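Local coordinates for putative phosphatase (Bacteroides thetaiotaomicron, PDB 3KYA), which is a putative phosphatase of unproven activity that binds zinc ions and combines an IPT/TIG domain with what is probably a six-bladed beta-propeller, at residues A[112-117]-A[462-467]; A[399-404]-A[443-448]; A[195-200]-A[275-280]; A[206-211]-A[221-226]. All coordinates share one frame; numbering follows the deposited sequence.

Interaction 1 (A[112-117]-A[462-467]). With EDO (1,2-ethanediol), chain J.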
loop_
_atom_site.group_PDB
_atom_site.type_symbol
_atom_site.label_atom_id
_atom_site.label_comp_id
_atom_site.label_asym_id
_atom_site.label_seq_id
_atom_site.Cartn_x
_atom_site.Cartn_y
_atom_site.Cartn_z
ATOM N N GLY A 112 24.431 14.078 -20.037
ATOM C CA GLY A 112 23.555 14.989 -20.757
ATOM C C GLY A 112 23.323 16.238 -19.923
ATOM O O GLY A 112 23.544 16.240 -18.705
ATOM N N TYR A 113 22.926 17.315 -20.590
ATOM C CA TYR A 113 22.597 18.570 -19.926
ATOM C C TYR A 113 21.813 19.471 -20.859
ATOM O O TYR A 113 21.775 19.264 -22.078
ATOM C CB TYR A 113 23.839 19.312 -19.424
ATOM C CG TYR A 113 24.716 19.909 -20.499
ATOM C CD1 TYR A 113 25.634 19.124 -21.194
ATOM C CD2 TYR A 113 24.657 21.263 -20.796
ATOM C CE1 TYR A 113 26.457 19.676 -22.176
ATOM C CE2 TYR A 113 25.475 21.826 -21.768
ATOM C CZ TYR A 113 26.371 21.027 -22.457
ATOM O OH TYR A 113 27.186 21.576 -23.418
ATOM N N ARG A 114 21.188 20.473 -20.263
ATOM C CA ARG A 114 20.406 21.434 -20.998
ATOM C C ARG A 114 20.739 22.789 -20.393
ATOM O O ARG A 114 20.403 23.033 -19.220
ATOM C CB ARG A 114 18.919 21.083 -20.861
ATOM C CG ARG A 114 17.975 21.956 -21.611
ATOM C CD ARG A 114 16.520 21.633 -21.244
ATOM N NE ARG A 114 15.602 22.654 -21.741
ATOM C CZ ARG A 114 14.597 22.468 -22.587
ATOM N NH1 ARG A 114 14.276 21.263 -23.044
ATOM N NH2 ARG A 114 13.851 23.514 -22.942
ATOM N N ASN A 115 21.418 23.653 -21.162
ATOM C CA ASN A 115 21.792 24.985 -20.659
ATOM C C ASN A 115 20.594 25.947 -20.707
ATOM O O ASN A 115 19.509 25.567 -21.152
ATOM C CB ASN A 115 23.064 25.534 -21.371
ATOM C CG ASN A 115 22.866 25.805 -22.866
ATOM O OD1 ASN A 115 21.776 26.138 -23.320
ATOM N ND2 ASN A 115 23.951 25.688 -23.627
ATOM N N ASN A 116 20.770 27.181 -20.235
ATOM C CA ASN A 116 19.646 28.135 -20.183
ATOM C C ASN A 116 19.067 28.513 -21.543
ATOM O O ASN A 116 17.892 28.871 -21.625
ATOM C CB ASN A 116 20.009 29.403 -19.389
ATOM C CG ASN A 116 21.281 30.041 -19.872
ATOM O OD1 ASN A 116 22.296 29.364 -20.026
ATOM N ND2 ASN A 116 21.249 31.352 -20.100
ATOM N N ARG A 117 19.873 28.438 -22.602
ATOM C CA ARG A 117 19.378 28.752 -23.950
ATOM C C ARG A 117 18.938 27.480 -24.688
ATOM O O ARG A 117 18.406 27.557 -25.796
ATOM C CB ARG A 117 20.438 29.504 -24.769
ATOM C CG ARG A 117 20.840 30.874 -24.200
ATOM C CD ARG A 117 21.903 31.560 -25.069
ATOM N NE ARG A 117 22.520 32.710 -24.404
ATOM C CZ ARG A 117 23.700 32.680 -23.789
ATOM N NH1 ARG A 117 24.415 31.564 -23.760
ATOM N NH2 ARG A 117 24.176 33.774 -23.210
ATOM N N ASP A 462 15.234 10.901 -19.927
ATOM C CA ASP A 462 14.456 12.116 -19.687
ATOM C C ASP A 462 14.602 12.931 -20.986
ATOM O O ASP A 462 15.542 13.704 -21.175
ATOM C CB ASP A 462 14.991 12.812 -18.443
ATOM C CG ASP A 462 14.124 13.958 -17.965
ATOM O OD1 ASP A 462 13.420 14.576 -18.778
ATOM O OD2 ASP A 462 14.202 14.266 -16.754
ATOM N N GLN A 463 13.666 12.665 -21.889
ATOM C CA GLN A 463 13.660 13.244 -23.232
ATOM C C GLN A 463 13.733 14.761 -23.274
ATOM O O GLN A 463 14.528 15.303 -24.038
ATOM C CB GLN A 463 12.400 12.812 -23.993
ATOM C CG GLN A 463 12.335 13.301 -25.431
ATOM C CD GLN A 463 10.910 13.361 -25.953
ATOM O OE1 GLN A 463 9.982 12.852 -25.318
ATOM N NE2 GLN A 463 10.726 13.985 -27.106
ATOM N N VAL A 464 12.907 15.447 -22.480
ATOM C CA VAL A 464 12.881 16.920 -22.511
ATOM C C VAL A 464 13.942 17.558 -21.587
ATOM O O VAL A 464 14.437 18.641 -21.862
ATOM C CB VAL A 464 11.419 17.454 -22.346
ATOM C CG1 VAL A 464 11.382 18.963 -22.124
ATOM C CG2 VAL A 464 10.592 17.085 -23.599
ATOM N N GLY A 465 14.353 16.852 -20.540
ATOM C CA GLY A 465 15.508 17.301 -19.763
ATOM C C GLY A 465 16.805 17.097 -20.559
ATOM O O GLY A 465 17.853 17.698 -20.254
ATOM N N HIS A 466 16.725 16.263 -21.603
ATOM C CA HIS A 466 17.864 15.909 -22.469
ATOM C C HIS A 466 18.982 15.204 -21.685
ATOM O O HIS A 466 20.194 15.405 -21.940
ATOM C CB HIS A 466 18.427 17.116 -23.222
ATOM C CG HIS A 466 17.383 17.930 -23.936
ATOM N ND1 HIS A 466 16.181 17.400 -24.357
ATOM C CD2 HIS A 466 17.407 19.211 -24.383
ATOM C CE1 HIS A 466 15.479 18.342 -24.966
ATOM N NE2 HIS A 466 16.205 19.447 -25.005
ATOM N N THR A 467 18.558 14.346 -20.765
ATOM C CA THR A 467 19.460 13.627 -19.877
ATOM C C THR A 467 19.116 12.148 -19.697
ATOM O O THR A 467 17.976 11.693 -19.959
ATOM C CB THR A 467 19.411 14.230 -18.451
ATOM O OG1 THR A 467 18.041 14.352 -18.029
ATOM C CG2 THR A 467 20.054 15.618 -18.404
HETATM C C1 EDO J . 27.524 14.800 -15.664
HETATM O O1 EDO J . 27.763 14.208 -14.380
HETATM C C2 EDO J . 26.042 15.149 -15.804
HETATM O O2 EDO J . 25.860 16.243 -16.717
HETATM O O HOH W 1 21.874 16.855 -23.462
#
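R114 and H466 bury the most surface here, where the chain leaving strand 105-110 passes the turn between strands 457-462 and 467-473. With CG anti to the backbone N (chi1 -178°) and its chain extended as far as NE, R114 crosses the imidazole at a slant, its CG 3.9 Å from CD2 of H466. Its NH1 then donates to V464 O at 2.9 Å, in the carbonyl plane but bent to 138° at the hydrogen. The guanidinium lies 28° from the ring plane. H466 is itself fixed: its ND1 gives a 2.7 Å hydrogen bond to Q463 O. In this hairpin H466 and T467 both face D462, a G1 beta bulge, and D462 OD1 accepts from G465 N, an Asx motif. G112, at positive phi, lies against H466 O, where glycine is at ease. T467 CG2 rests 3.6 Å from G112 O, and a water links Y113 N to H466 O. D118 adds a long, weak ion pair; the bent bond to a carbonyl probably stabilises the cation modestly.

Interaction 2 (A[399-404]-A[443-448])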
loop_
_atom_site.group_PDB
_atom_site.type_symbol
_atom_site.label_atom_id
_atom_site.label_comp_id
_atom_site.label_asym_id
_atom_site.label_seq_id
_atom_site.Cartn_x
_atom_site.Cartn_y
_atom_site.Cartn_z
ATOM N N LEU A 399 3.871 12.337 -19.998
ATOM C CA LEU A 399 3.351 13.680 -19.767
ATOM C C LEU A 399 3.008 13.957 -18.306
ATOM O O LEU A 399 2.542 15.047 -17.975
ATOM C CB LEU A 399 2.170 13.974 -20.713
ATOM C CG LEU A 399 2.578 14.157 -22.183
ATOM C CD1 LEU A 399 1.361 14.381 -23.089
ATOM C CD2 LEU A 399 3.595 15.306 -22.356
ATOM N N ASN A 400 3.239 12.973 -17.444
ATOM C CA ASN A 400 3.108 13.171 -15.996
ATOM C C ASN A 400 4.479 13.240 -15.307
ATOM O O ASN A 400 4.549 13.301 -14.088
ATOM C CB ASN A 400 2.225 12.099 -15.370
ATOM C CG ASN A 400 0.774 12.245 -15.771
ATOM O OD1 ASN A 400 0.284 13.364 -15.948
ATOM N ND2 ASN A 400 0.078 11.120 -15.930
ATOM N N PHE A 401 5.556 13.218 -16.092
ATOM C CA PHE A 401 6.912 13.449 -15.588
ATOM C C PHE A 401 7.328 12.558 -14.412
ATOM O O PHE A 401 7.961 13.028 -13.453
ATOM C CB PHE A 401 7.039 14.921 -15.170
ATOM C CG PHE A 401 6.275 15.894 -16.068
ATOM C CD1 PHE A 401 6.597 16.031 -17.414
ATOM C CD2 PHE A 401 5.263 16.684 -15.542
ATOM C CE1 PHE A 401 5.904 16.929 -18.227
ATOM C CE2 PHE A 401 4.556 17.589 -16.341
ATOM C CZ PHE A 401 4.879 17.723 -17.687
ATOM N N CYS A 402 6.996 11.275 -14.485
ATOM C CA CYS A 402 7.319 10.360 -13.396
ATOM C C CYS A 402 7.397 8.891 -13.818
ATOM O O CYS A 402 7.015 8.517 -14.929
ATOM C CB CYS A 402 6.274 10.523 -12.291
ATOM S SG CYS A 402 4.586 10.077 -12.792
ATOM N N VAL A 403 7.935 8.088 -12.909
ATOM C CA VAL A 403 7.957 6.642 -13.027
ATOM C C VAL A 403 6.796 6.140 -12.156
ATOM O O VAL A 403 6.696 6.522 -10.975
ATOM C CB VAL A 403 9.276 6.032 -12.515
ATOM C CG1 VAL A 403 9.230 4.505 -12.597
ATOM C CG2 VAL A 403 10.497 6.581 -13.300
ATOM N N ARG A 404 5.902 5.341 -12.734
ATOM C CA ARG A 404 4.769 4.738 -12.003
ATOM C C ARG A 404 5.049 3.245 -11.782
ATOM O O ARG A 404 5.856 2.633 -12.508
ATOM C CB ARG A 404 3.442 4.860 -12.773
ATOM C CG ARG A 404 3.068 6.211 -13.359
ATOM C CD ARG A 404 2.467 7.223 -12.393
ATOM N NE ARG A 404 1.136 6.891 -11.866
ATOM C CZ ARG A 404 -0.030 7.113 -12.486
ATOM N NH1 ARG A 404 -0.077 7.623 -13.713
ATOM N NH2 ARG A 404 -1.177 6.784 -11.876
ATOM N N PHE A 443 11.440 15.052 -12.990
ATOM C CA PHE A 443 11.825 14.771 -14.364
ATOM C C PHE A 443 11.044 15.714 -15.269
ATOM O O PHE A 443 10.146 16.433 -14.799
ATOM C CB PHE A 443 11.442 13.340 -14.774
ATOM C CG PHE A 443 12.045 12.232 -13.918
ATOM C CD1 PHE A 443 13.276 11.673 -14.234
ATOM C CD2 PHE A 443 11.329 11.683 -12.850
ATOM C CE1 PHE A 443 13.822 10.636 -13.453
ATOM C CE2 PHE A 443 11.847 10.647 -12.098
ATOM C CZ PHE A 443 13.101 10.125 -12.390
ATOM N N ARG A 444 11.409 15.754 -16.552
ATOM C CA ARG A 444 10.583 16.419 -17.565
ATOM C C ARG A 444 9.996 15.228 -18.337
ATOM O O ARG A 444 9.854 14.144 -17.748
ATOM C CB ARG A 444 11.374 17.426 -18.408
ATOM C CG ARG A 444 12.010 18.531 -17.549
ATOM C CD ARG A 444 12.560 19.688 -18.335
ATOM N NE ARG A 444 11.484 20.453 -18.956
ATOM C CZ ARG A 444 11.613 21.668 -19.469
ATOM N NH1 ARG A 444 12.784 22.292 -19.451
ATOM N NH2 ARG A 444 10.558 22.260 -20.002
ATOM N N ASP A 445 9.620 15.382 -19.607
ATOM C CA ASP A 445 9.032 14.242 -20.348
ATOM C C ASP A 445 9.970 13.012 -20.336
ATOM O O ASP A 445 11.111 13.097 -20.790
ATOM C CB ASP A 445 8.710 14.613 -21.797
ATOM C CG ASP A 445 7.810 15.833 -21.921
ATOM O OD1 ASP A 445 8.091 16.883 -21.269
ATOM O OD2 ASP A 445 6.846 15.746 -22.720
ATOM N N VAL A 446 9.474 11.879 -19.846
ATOM C CA VAL A 446 10.261 10.637 -19.724
ATOM C C VAL A 446 9.739 9.555 -20.671
ATOM O O VAL A 446 8.563 9.205 -20.633
ATOM C CB VAL A 446 10.305 10.126 -18.251
ATOM C CG1 VAL A 446 11.347 10.905 -17.445
ATOM C CG2 VAL A 446 8.909 10.192 -17.592
ATOM N N SER A 447 10.636 8.999 -21.485
ATOM C CA SER A 447 10.261 8.041 -22.545
ATOM C C SER A 447 10.906 6.650 -22.469
ATOM O O SER A 447 10.307 5.669 -22.916
ATOM C CB SER A 447 10.588 8.664 -23.920
ATOM O OG SER A 447 11.971 9.011 -24.014
ATOM N N GLY A 448 12.119 6.577 -21.932
ATOM C CA GLY A 448 12.881 5.330 -21.845
ATOM C C GLY A 448 13.157 4.897 -20.416
ATOM O O GLY A 448 13.295 5.740 -19.517
HETATM O O HOH W 2 8.742 15.207 -12.078
#
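The turn between two strands of what is probably one propeller blade, at F401, packs here against the lead-in to strand 446-452 of another, around F443 and V446. F401 supplies the most surface. Its backbone has left-handed helical angles, and its side chain runs alongside D445, pointing the same way. CB lies 3.5 Å from F443 O, CD1 touches the carbonyl carbon of R444, and CE1 approaches D445 OD1 at 3.7 Å, near the ring plane; the positive ring edge suits a carboxylate. L399 O sits over one face of the ring, toward the rim, and W430 makes an edge-to-face contact with the same ring. In return, F401 O lies near the plane of the F443 ring, 3.7 Å from CD2. One water ties the two backbones, donating to F401 O at 2.7 Å and accepting from F443 N at 2.9 Å. Deeper in, V446 CG2, set between the backbone N and the carbonyl carbon, meets C402 O at 3.7 Å, a short branched side chain filling a place close to main chain. D445 OD2 touches L399 CD2 at 3.3 Å, but its charge is answered by a salt bridge to R398. No direct hydrogen bond crosses the contact, so cohesion comes from aromatic rings against main chain and a carboxylate, from the V446 methyl, and from the water bridging F401 O and F443 N.

Interaction 3 (A[195-200]-A[275-280])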
loop_
_atom_site.group_PDB
_atom_site.type_symbol
_atom_site.label_atom_id
_atom_site.label_comp_id
_atom_site.label_asym_id
_atom_site.label_seq_id
_atom_site.Cartn_x
_atom_site.Cartn_y
_atom_site.Cartn_z
ATOM N N LYS A 195 17.006 -14.633 -28.535
ATOM C CA LYS A 195 17.426 -15.646 -27.571
ATOM C C LYS A 195 18.149 -16.692 -28.424
ATOM O O LYS A 195 17.888 -16.763 -29.627
ATOM C CB LYS A 195 16.244 -16.334 -26.886
ATOM C CG LYS A 195 15.401 -15.465 -25.929
ATOM C CD LYS A 195 16.204 -14.915 -24.754
ATOM C CE LYS A 195 16.810 -16.025 -23.882
ATOM N NZ LYS A 195 17.669 -15.473 -22.804
ATOM N N LYS A 196 19.027 -17.503 -27.836
ATOM C CA LYS A 196 19.719 -18.556 -28.596
ATOM C C LYS A 196 18.730 -19.397 -29.394
ATOM O O LYS A 196 17.658 -19.740 -28.895
ATOM C CB LYS A 196 20.534 -19.484 -27.677
ATOM C CG LYS A 196 21.106 -20.724 -28.403
ATOM C CD LYS A 196 22.194 -21.461 -27.623
ATOM C CE LYS A 196 21.655 -22.310 -26.475
ATOM N NZ LYS A 196 22.784 -22.854 -25.662
ATOM N N ILE A 197 19.088 -19.715 -30.640
ATOM C CA ILE A 197 18.272 -20.575 -31.490
ATOM C C ILE A 197 19.181 -21.734 -31.873
ATOM O O ILE A 197 20.149 -21.551 -32.625
ATOM C CB ILE A 197 17.727 -19.865 -32.749
ATOM C CG1 ILE A 197 16.865 -18.663 -32.371
ATOM C CG2 ILE A 197 16.885 -20.831 -33.586
ATOM C CD1 ILE A 197 16.469 -17.821 -33.565
ATOM N N GLU A 198 18.922 -22.902 -31.288
ATOM C CA GLU A 198 19.727 -24.093 -31.562
ATOM C C GLU A 198 19.840 -24.337 -33.061
ATOM O O GLU A 198 18.851 -24.289 -33.785
ATOM C CB GLU A 198 19.158 -25.308 -30.811
ATOM C CG GLU A 198 19.558 -25.313 -29.309
ATOM C CD GLU A 198 18.615 -26.094 -28.399
ATOM O OE1 GLU A 198 17.387 -25.944 -28.558
ATOM O OE2 GLU A 198 19.106 -26.819 -27.498
ATOM N N GLY A 199 21.071 -24.534 -33.522
ATOM C CA GLY A 199 21.364 -24.765 -34.933
ATOM C C GLY A 199 21.466 -23.528 -35.811
ATOM O O GLY A 199 21.914 -23.634 -36.949
ATOM N N TYR A 200 21.127 -22.346 -35.283
ATOM C CA TYR A 200 21.063 -21.136 -36.114
ATOM C C TYR A 200 21.666 -19.824 -35.592
ATOM O O TYR A 200 22.203 -19.052 -36.389
ATOM C CB TYR A 200 19.583 -20.855 -36.450
ATOM C CG TYR A 200 18.917 -21.957 -37.246
ATOM C CD1 TYR A 200 19.196 -22.129 -38.594
ATOM C CD2 TYR A 200 18.003 -22.819 -36.653
ATOM C CE1 TYR A 200 18.583 -23.140 -39.338
ATOM C CE2 TYR A 200 17.384 -23.833 -37.386
ATOM C CZ TYR A 200 17.681 -23.984 -38.723
ATOM O OH TYR A 200 17.076 -24.989 -39.446
ATOM N N ASP A 275 8.388 -16.600 -36.149
ATOM C CA ASP A 275 9.317 -17.560 -35.590
ATOM C C ASP A 275 10.607 -17.321 -36.372
ATOM O O ASP A 275 10.661 -17.589 -37.577
ATOM C CB ASP A 275 8.798 -18.993 -35.760
ATOM C CG ASP A 275 9.688 -20.042 -35.087
ATOM O OD1 ASP A 275 10.874 -19.771 -34.800
ATOM O OD2 ASP A 275 9.194 -21.169 -34.873
ATOM N N LEU A 276 11.642 -16.806 -35.700
ATOM C CA LEU A 276 12.919 -16.518 -36.369
ATOM C C LEU A 276 13.570 -17.750 -37.021
ATOM O O LEU A 276 14.375 -17.591 -37.941
ATOM C CB LEU A 276 13.919 -15.834 -35.417
ATOM C CG LEU A 276 13.491 -14.472 -34.853
ATOM C CD1 LEU A 276 14.539 -13.936 -33.867
ATOM C CD2 LEU A 276 13.225 -13.471 -35.992
ATOM N N VAL A 277 13.244 -18.955 -36.545
ATOM C CA VAL A 277 13.755 -20.197 -37.161
ATOM C C VAL A 277 13.431 -20.207 -38.655
ATOM O O VAL A 277 14.252 -20.646 -39.465
ATOM C CB VAL A 277 13.180 -21.479 -36.501
ATOM C CG1 VAL A 277 13.500 -22.720 -37.337
ATOM C CG2 VAL A 277 13.719 -21.647 -35.085
ATOM N N ASP A 278 12.234 -19.728 -39.018
ATOM C CA ASP A 278 11.826 -19.658 -40.439
ATOM C C ASP A 278 12.802 -18.808 -41.244
ATOM O O ASP A 278 13.181 -19.156 -42.367
ATOM C CB ASP A 278 10.412 -19.068 -40.592
ATOM C CG ASP A 278 9.324 -19.975 -40.041
ATOM O OD1 ASP A 278 9.603 -21.164 -39.781
ATOM O OD2 ASP A 278 8.168 -19.503 -39.898
ATOM N N TYR A 279 13.212 -17.692 -40.652
ATOM C CA TYR A 279 14.146 -16.773 -41.283
ATOM C C TYR A 279 15.537 -17.378 -41.461
ATOM O O TYR A 279 16.070 -17.379 -42.575
ATOM C CB TYR A 279 14.245 -15.470 -40.477
ATOM C CG TYR A 279 15.346 -14.575 -40.980
ATOM C CD1 TYR A 279 15.206 -13.882 -42.171
ATOM C CD2 TYR A 279 16.542 -14.447 -40.273
ATOM C CE1 TYR A 279 16.207 -13.080 -42.651
ATOM C CE2 TYR A 279 17.559 -13.641 -40.744
ATOM C CZ TYR A 279 17.387 -12.961 -41.931
ATOM O OH TYR A 279 18.377 -12.152 -42.412
ATOM N N PHE A 280 16.106 -17.911 -40.383
ATOM C CA PHE A 280 17.466 -18.460 -40.443
ATOM C C PHE A 280 17.571 -19.732 -41.283
ATOM O O PHE A 280 18.579 -19.928 -41.953
ATOM C CB PHE A 280 18.034 -18.672 -39.043
ATOM C CG PHE A 280 18.321 -17.390 -38.329
ATOM C CD1 PHE A 280 19.353 -16.564 -38.769
ATOM C CD2 PHE A 280 17.587 -17.009 -37.226
ATOM C CE1 PHE A 280 19.622 -15.369 -38.124
ATOM C CE2 PHE A 280 17.860 -15.816 -36.572
ATOM C CZ PHE A 280 18.870 -14.995 -37.031
#
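I197 reaches the first turns of helix 276-284 with both its branches. CG2 meets V277 CG2 at 3.6 Å. CG1 is anti to the carbonyl carbon (chi1 -59°), and a chi2 of 172° extends CD1 from it, 3.7 Å from L276 CB and 3.9 Å from F280 CE2. A beta-branched isoleucine suits this place because its two arms can touch three helix residues at once. Y200 flanks it, sliding past F280 in the opposite direction: its CD1 is 3.7 Å from F280 CB, and its CE2 is 4.0 Å from V277 CG1. Helix and loop belong to neighbouring blades of what is probably a beta-propeller. The two loop residues are brought to the same side by a type II beta-turn, 197-200, closed by a 2.9 Å hydrogen bond from Y200 N to I197 O; G199 takes the positive phi of 82° that this turn needs. On the helix side D275 is the N-cap, its OD1 accepting from V277 N at 3.1 Å from above the carboxylate plane. Y279 CD2 lies over the centre of one face of the F280 ring. D202 and E205, zinc-binding residues of this protein whose ion is not bound to this chain in the model, follow closely after Y200.

Interaction 4 (A[206-211]-A[221-226])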
loop_
_atom_site.group_PDB
_atom_site.type_symbol
_atom_site.label_atom_id
_atom_site.label_comp_id
_atom_site.label_asym_id
_atom_site.label_seq_id
_atom_site.Cartn_x
_atom_site.Cartn_y
_atom_site.Cartn_z
ATOM N N TYR A 206 22.076 -11.194 -32.606
ATOM C CA TYR A 206 21.367 -10.222 -33.426
ATOM C C TYR A 206 20.575 -9.185 -32.631
ATOM O O TYR A 206 19.812 -9.526 -31.713
ATOM C CB TYR A 206 20.397 -10.944 -34.367
ATOM C CG TYR A 206 21.094 -11.920 -35.298
ATOM C CD1 TYR A 206 21.385 -13.215 -34.883
ATOM C CD2 TYR A 206 21.490 -11.535 -36.574
ATOM C CE1 TYR A 206 22.043 -14.110 -35.722
ATOM C CE2 TYR A 206 22.155 -12.420 -37.418
ATOM C CZ TYR A 206 22.422 -13.705 -36.986
ATOM O OH TYR A 206 23.080 -14.589 -37.819
HETATM N N MSE A 207 20.765 -7.927 -33.014
HETATM C CA MSE A 207 19.985 -6.803 -32.510
HETATM C C MSE A 207 18.814 -6.679 -33.468
HETATM O O MSE A 207 19.018 -6.677 -34.686
HETATM C CB MSE A 207 20.812 -5.518 -32.513
HETATM C CG MSE A 207 20.062 -4.295 -31.963
HETATM SE SE MSE A 207 21.046 -2.617 -32.130
HETATM C CE MSE A 207 22.414 -2.817 -30.736
ATOM N N ILE A 208 17.598 -6.599 -32.923
ATOM C CA ILE A 208 16.368 -6.520 -33.704
ATOM C C ILE A 208 15.800 -5.122 -33.493
ATOM O O ILE A 208 15.488 -4.744 -32.362
ATOM C CB ILE A 208 15.379 -7.628 -33.269
ATOM C CG1 ILE A 208 16.002 -9.018 -33.510
ATOM C CG2 ILE A 208 14.045 -7.489 -34.020
ATOM C CD1 ILE A 208 15.362 -10.163 -32.736
ATOM N N VAL A 209 15.688 -4.360 -34.575
ATOM C CA VAL A 209 15.303 -2.963 -34.533
ATOM C C VAL A 209 14.014 -2.661 -35.286
ATOM O O VAL A 209 13.921 -2.917 -36.496
ATOM C CB VAL A 209 16.422 -2.092 -35.148
ATOM C CG1 VAL A 209 16.025 -0.619 -35.153
ATOM C CG2 VAL A 209 17.736 -2.310 -34.404
ATOM N N ALA A 210 13.038 -2.093 -34.568
ATOM C CA ALA A 210 11.748 -1.701 -35.144
ATOM C C ALA A 210 11.752 -0.222 -35.553
ATOM O O ALA A 210 12.276 0.632 -34.825
ATOM C CB ALA A 210 10.580 -1.991 -34.133
ATOM N N ILE A 211 11.170 0.081 -36.719
ATOM C CA ILE A 211 11.098 1.448 -37.221
ATOM C C ILE A 211 9.645 1.771 -37.620
ATOM O O ILE A 211 8.880 0.863 -37.905
ATOM C CB ILE A 211 12.055 1.696 -38.415
ATOM C CG1 ILE A 211 11.598 0.924 -39.668
ATOM C CG2 ILE A 211 13.492 1.335 -38.020
ATOM C CD1 ILE A 211 12.347 1.308 -40.913
ATOM N N PRO A 221 8.981 -1.151 -44.769
ATOM C CA PRO A 221 9.773 -1.792 -43.713
ATOM C C PRO A 221 9.281 -1.533 -42.285
ATOM O O PRO A 221 8.820 -0.431 -41.963
ATOM C CB PRO A 221 11.154 -1.176 -43.919
ATOM C CG PRO A 221 11.238 -1.064 -45.412
ATOM C CD PRO A 221 9.848 -0.684 -45.868
ATOM N N SER A 222 9.350 -2.581 -41.468
ATOM C CA SER A 222 8.954 -2.541 -40.069
ATOM C C SER A 222 10.069 -2.954 -39.122
ATOM O O SER A 222 10.281 -2.284 -38.114
ATOM C CB SER A 222 7.764 -3.465 -39.836
ATOM O OG SER A 222 6.642 -3.012 -40.560
ATOM N N VAL A 223 10.746 -4.062 -39.425
ATOM C CA VAL A 223 11.790 -4.601 -38.544
ATOM C C VAL A 223 13.056 -5.053 -39.297
ATOM O O VAL A 223 12.987 -5.767 -40.307
ATOM C CB VAL A 223 11.275 -5.822 -37.728
ATOM C CG1 VAL A 223 12.296 -6.231 -36.648
ATOM C CG2 VAL A 223 9.870 -5.558 -37.109
ATOM N N TYR A 224 14.209 -4.638 -38.772
ATOM C CA TYR A 224 15.507 -5.037 -39.296
ATOM C C TYR A 224 16.242 -5.879 -38.262
ATOM O O TYR A 224 15.950 -5.813 -37.053
ATOM C CB TYR A 224 16.360 -3.810 -39.651
ATOM C CG TYR A 224 15.871 -3.021 -40.846
ATOM C CD1 TYR A 224 14.862 -2.071 -40.718
ATOM C CD2 TYR A 224 16.420 -3.218 -42.110
ATOM C CE1 TYR A 224 14.412 -1.345 -41.819
ATOM C CE2 TYR A 224 15.960 -2.494 -43.216
ATOM C CZ TYR A 224 14.960 -1.560 -43.056
ATOM O OH TYR A 224 14.498 -0.840 -44.143
ATOM N N ILE A 225 17.217 -6.646 -38.743
ATOM C CA ILE A 225 18.062 -7.481 -37.893
ATOM C C ILE A 225 19.527 -7.154 -38.196
ATOM O O ILE A 225 19.940 -7.141 -39.364
ATOM C CB ILE A 225 17.705 -8.980 -38.057
ATOM C CG1 ILE A 225 18.296 -9.799 -36.913
ATOM C CG2 ILE A 225 18.143 -9.538 -39.454
ATOM C CD1 ILE A 225 17.715 -11.206 -36.785
ATOM N N ILE A 226 20.302 -6.878 -37.141
ATOM C CA ILE A 226 21.714 -6.469 -37.247
ATOM C C ILE A 226 22.620 -7.482 -36.554
ATOM O O ILE A 226 22.484 -7.728 -35.365
ATOM C CB ILE A 226 21.951 -5.088 -36.605
ATOM C CG1 ILE A 226 20.995 -4.048 -37.190
ATOM C CG2 ILE A 226 23.417 -4.646 -36.784
ATOM C CD1 ILE A 226 21.084 -2.672 -36.553
HETATM O O HOH W 3 7.119 0.508 -39.933
#
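Two antiparallel strands, 206-211 and 221-226, pair as the central hairpin of a four-stranded sheet, flanked by strands 188-193 and 240-246. Their N-to-C directions lie 160° apart, and every residue of the two segments is buried. M207 with I226 and V209 with Y224 are hydrogen-bonded pairs; I226 N to M207 O measures 2.8 Å, and Y224 N to V209 O is almost straight at 174°. I211 N adds a bond to S222 O at 2.9 Å. Beyond it a water bridges I211 O and P221 O. I208, A210, V223 and I225 share one face of the sheet. There I208 CG2 presses on V223 CG1 at 3.4 Å, tighter than usual for two carbons. Helix 276-284 covers this face, touching I208 and I225. At the start of strand 206-211, I225 CG1 reaches Y206 CB, 3.5 Å away. On the face of selenomethionine M207, V209, Y224 and I226, V209 CG2 meets I226 CD1 at 4.0 Å. I211 CG1 sits between the backbone N and the carbonyl carbon (chi1 69°), and CD1 beyond it meets the Y224 ring in plane, 3.5 Å from CE1. Branched residues favour extended backbones and pack such faces well. S222 and V223 both oppose A244 in a classic beta bulge. Such a four-stranded antiparallel meander is typical of a beta-propeller blade, which this sheet probably is.

The contacts lie at different places around the probable propeller. Interaction 4 is the buried core, a backbone hydrogen-bonded hairpin within one blade, whereas interactions 1, 2 and 3 are partly buried contacts involving loops, with a helix in 3 and strand ends in 2. Interaction 3 packs onto interaction 4: F280 meets Y206, and L276 meets I208, so the helix probably spans a blade boundary, mostly through apolar side chains. Interactions 1 and 2 also touch, D462 OD2 probably accepting from R444 N; both involve the sheet of strands 446-452 and 457-462, to which strand 105-110 also belongs, the usual way of closing such a ring. Polar groups and waters are prominent in 1 and 2, while 3 relies on aliphatic and aromatic packing.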